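Local coordinates for transcriptional regulator, MarR family (Silicibacter pomeroyi DSS-3, PDB 3BJ6), which probably acts as a dimeric DNA-binding transcription factor of the MarR family, using a winged helix-turn-helix fold in each subunit, at residues A[34-39]-A[109-114]. Residues are numbered along the deposited sequence; the frame is centred on the assembly and turned at random.
Sequences LREGVT and TAIRAD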
loop_
_atom_site.group_PDB
_atom_site.type_symbol
_atom_site.label_atom_id
_atom_site.label_comp_id
_atom_site.label_asym_id
_atom_site.label_seq_id
_atom_site.Cartn_x
_atom_site.Cartn_y
_atom_site.Cartn_z
ATOM N N LEU A 34 -15.649 13.142 2.167
ATOM C CA LEU A 34 -15.922 14.567 1.970
ATOM C C LEU A 34 -17.439 14.845 1.829
ATOM O O LEU A 34 -17.918 15.952 2.133
ATOM C CB LEU A 34 -15.164 15.126 0.752
ATOM C CG LEU A 34 -13.624 15.227 0.889
ATOM C CD1 LEU A 34 -13.014 15.672 -0.476
ATOM C CD2 LEU A 34 -13.194 16.164 1.998
ATOM N N ARG A 35 -18.190 13.860 1.364
ATOM C CA ARG A 35 -19.668 13.977 1.337
ATOM C C ARG A 35 -20.236 14.182 2.737
ATOM O O ARG A 35 -21.251 14.857 2.895
ATOM C CB ARG A 35 -20.298 12.748 0.691
ATOM C CG ARG A 35 -20.542 12.964 -0.798
ATOM C CD ARG A 35 -21.171 11.750 -1.479
ATOM N NE ARG A 35 -22.642 11.718 -1.493
ATOM C CZ ARG A 35 -23.413 12.222 -2.453
ATOM N NH1 ARG A 35 -22.883 12.879 -3.495
ATOM N NH2 ARG A 35 -24.726 12.066 -2.373
ATOM N N GLU A 36 -19.574 13.612 3.754
ATOM C CA GLU A 36 -19.976 13.853 5.170
ATOM C C GLU A 36 -19.160 14.937 5.853
ATOM O O GLU A 36 -19.185 15.069 7.087
ATOM C CB GLU A 36 -19.885 12.541 5.975
ATOM C CG GLU A 36 -20.777 11.437 5.390
ATOM C CD GLU A 36 -22.285 11.711 5.561
ATOM O OE1 GLU A 36 -23.065 11.201 4.736
ATOM O OE2 GLU A 36 -22.686 12.421 6.507
ATOM N N GLY A 37 -18.404 15.702 5.058
ATOM C CA GLY A 37 -17.684 16.857 5.567
ATOM C C GLY A 37 -16.375 16.572 6.267
ATOM O O GLY A 37 -15.886 17.431 7.028
ATOM N N VAL A 38 -15.794 15.387 6.055
ATOM C CA VAL A 38 -14.541 15.067 6.745
ATOM C C VAL A 38 -13.491 14.510 5.773
ATOM O O VAL A 38 -13.827 14.084 4.684
ATOM C CB VAL A 38 -14.749 14.093 7.965
ATOM C CG1 VAL A 38 -15.821 14.681 8.975
ATOM C CG2 VAL A 38 -15.122 12.682 7.505
ATOM N N THR A 39 -12.230 14.546 6.185
ATOM C CA THR A 39 -11.114 14.027 5.408
ATOM C C THR A 39 -10.870 12.551 5.735
ATOM O O THR A 39 -11.467 12.002 6.678
ATOM C CB THR A 39 -9.809 14.801 5.737
ATOM O OG1 THR A 39 -9.452 14.564 7.094
ATOM C CG2 THR A 39 -9.965 16.318 5.491
ATOM N N THR A 109 -20.846 6.398 11.075
ATOM C CA THR A 109 -21.859 5.404 10.717
ATOM C C THR A 109 -22.231 5.521 9.252
ATOM O O THR A 109 -22.328 4.507 8.545
ATOM C CB THR A 109 -23.130 5.564 11.585
ATOM O OG1 THR A 109 -22.766 5.367 12.957
ATOM C CG2 THR A 109 -24.204 4.549 11.227
ATOM N N ALA A 110 -22.469 6.755 8.816
ATOM C CA ALA A 110 -22.843 7.034 7.426
ATOM C C ALA A 110 -21.711 6.659 6.477
ATOM O O ALA A 110 -21.935 6.018 5.444
ATOM C CB ALA A 110 -23.236 8.519 7.242
ATOM N N ILE A 111 -20.493 7.041 6.821
ATOM C CA ILE A 111 -19.344 6.704 5.975
ATOM C C ILE A 111 -19.198 5.170 5.811
ATOM O O ILE A 111 -19.046 4.649 4.692
ATOM C CB ILE A 111 -18.038 7.348 6.560
ATOM C CG1 ILE A 111 -18.066 8.885 6.372
ATOM C CG2 ILE A 111 -16.787 6.744 5.887
ATOM C CD1 ILE A 111 -16.953 9.667 7.179
ATOM N N ARG A 112 -19.279 4.464 6.931
ATOM C CA ARG A 112 -19.124 3.008 6.945
ATOM C C ARG A 112 -20.219 2.306 6.154
ATOM O O ARG A 112 -19.928 1.361 5.442
ATOM C CB ARG A 112 -19.046 2.484 8.386
ATOM C CG ARG A 112 -17.761 2.974 9.130
ATOM C CD ARG A 112 -16.427 2.508 8.457
ATOM N NE ARG A 112 -16.356 1.062 8.593
ATOM C CZ ARG A 112 -16.256 0.185 7.597
ATOM N NH1 ARG A 112 -16.266 -1.111 7.901
ATOM N NH2 ARG A 112 -16.121 0.575 6.319
ATOM N N ALA A 113 -21.462 2.790 6.251
ATOM C CA ALA A 113 -22.581 2.190 5.520
ATOM C C ALA A 113 -22.342 2.341 4.030
ATOM O O ALA A 113 -22.567 1.407 3.266
ATOM C CB ALA A 113 -23.911 2.840 5.915
ATOM N N ASP A 114 -21.871 3.514 3.617
ATOM C CA ASP A 114 -21.600 3.773 2.204
ATOM C C ASP A 114 -20.445 2.893 1.673
ATOM O O ASP A 114 -20.539 2.312 0.603
ATOM C CB ASP A 114 -21.278 5.267 2.029
ATOM C CG ASP A 114 -20.873 5.611 0.609
ATOM O OD1 ASP A 114 -21.594 5.205 -0.320
ATOM O OD2 ASP A 114 -19.847 6.301 0.422
#
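Glu36 reaches over from the turn at the end of helix 18-35 and lies against Ile111 and Ala110 of helix 102-123, and its side chain touches them in that order. CB is 4.1 Å from Ile111 CG1, and CG comes slightly nearer the same atom, at 3.9 Å. With CG anti to its own carbonyl carbon (chi1 -59°), the chain then bends at chi2 (-69°), which carries the carboxylate off the isoleucine and onto the methyl of Ala110. There CD and OE1 are each 3.7 Å from Ala110 CB, with OE2 a little farther; the contact between carboxylate and methyl is a van der Waals one. Glu36 and Ile111 thus run past each other in opposite directions, the glutamate outward to Ala110 and the isoleucine inward to Val38. The turn itself is a Schellman motif: Gly37, at positive phi (81°), is the C-prime residue, Gly37 N bonds to Leu34 O, and Val38 N bonds to Thr33 O. It closes helix 18-35 before Thr39 caps the start of helix 40-51, so this linker between two helices of the MarR fold is held against the long helix that follows the strands of the wing. Shortening Glu36 to an alanine would keep only the more distant CB contact with Ile111, and would probably leave the Ala110 methyl without its carboxylate neighbour and a gap at this partly exposed edge. Deeper in, Val38 CG2, set between its backbone N and carbonyl carbon, packs 3.5 Å from Ile111 CD1, the two buried side chains crossing at a slant. Both Glu36 and Val38 also touch Ile107, one turn earlier on helix 102-123, while Ile111 rests on Arg43 of helix 40-51.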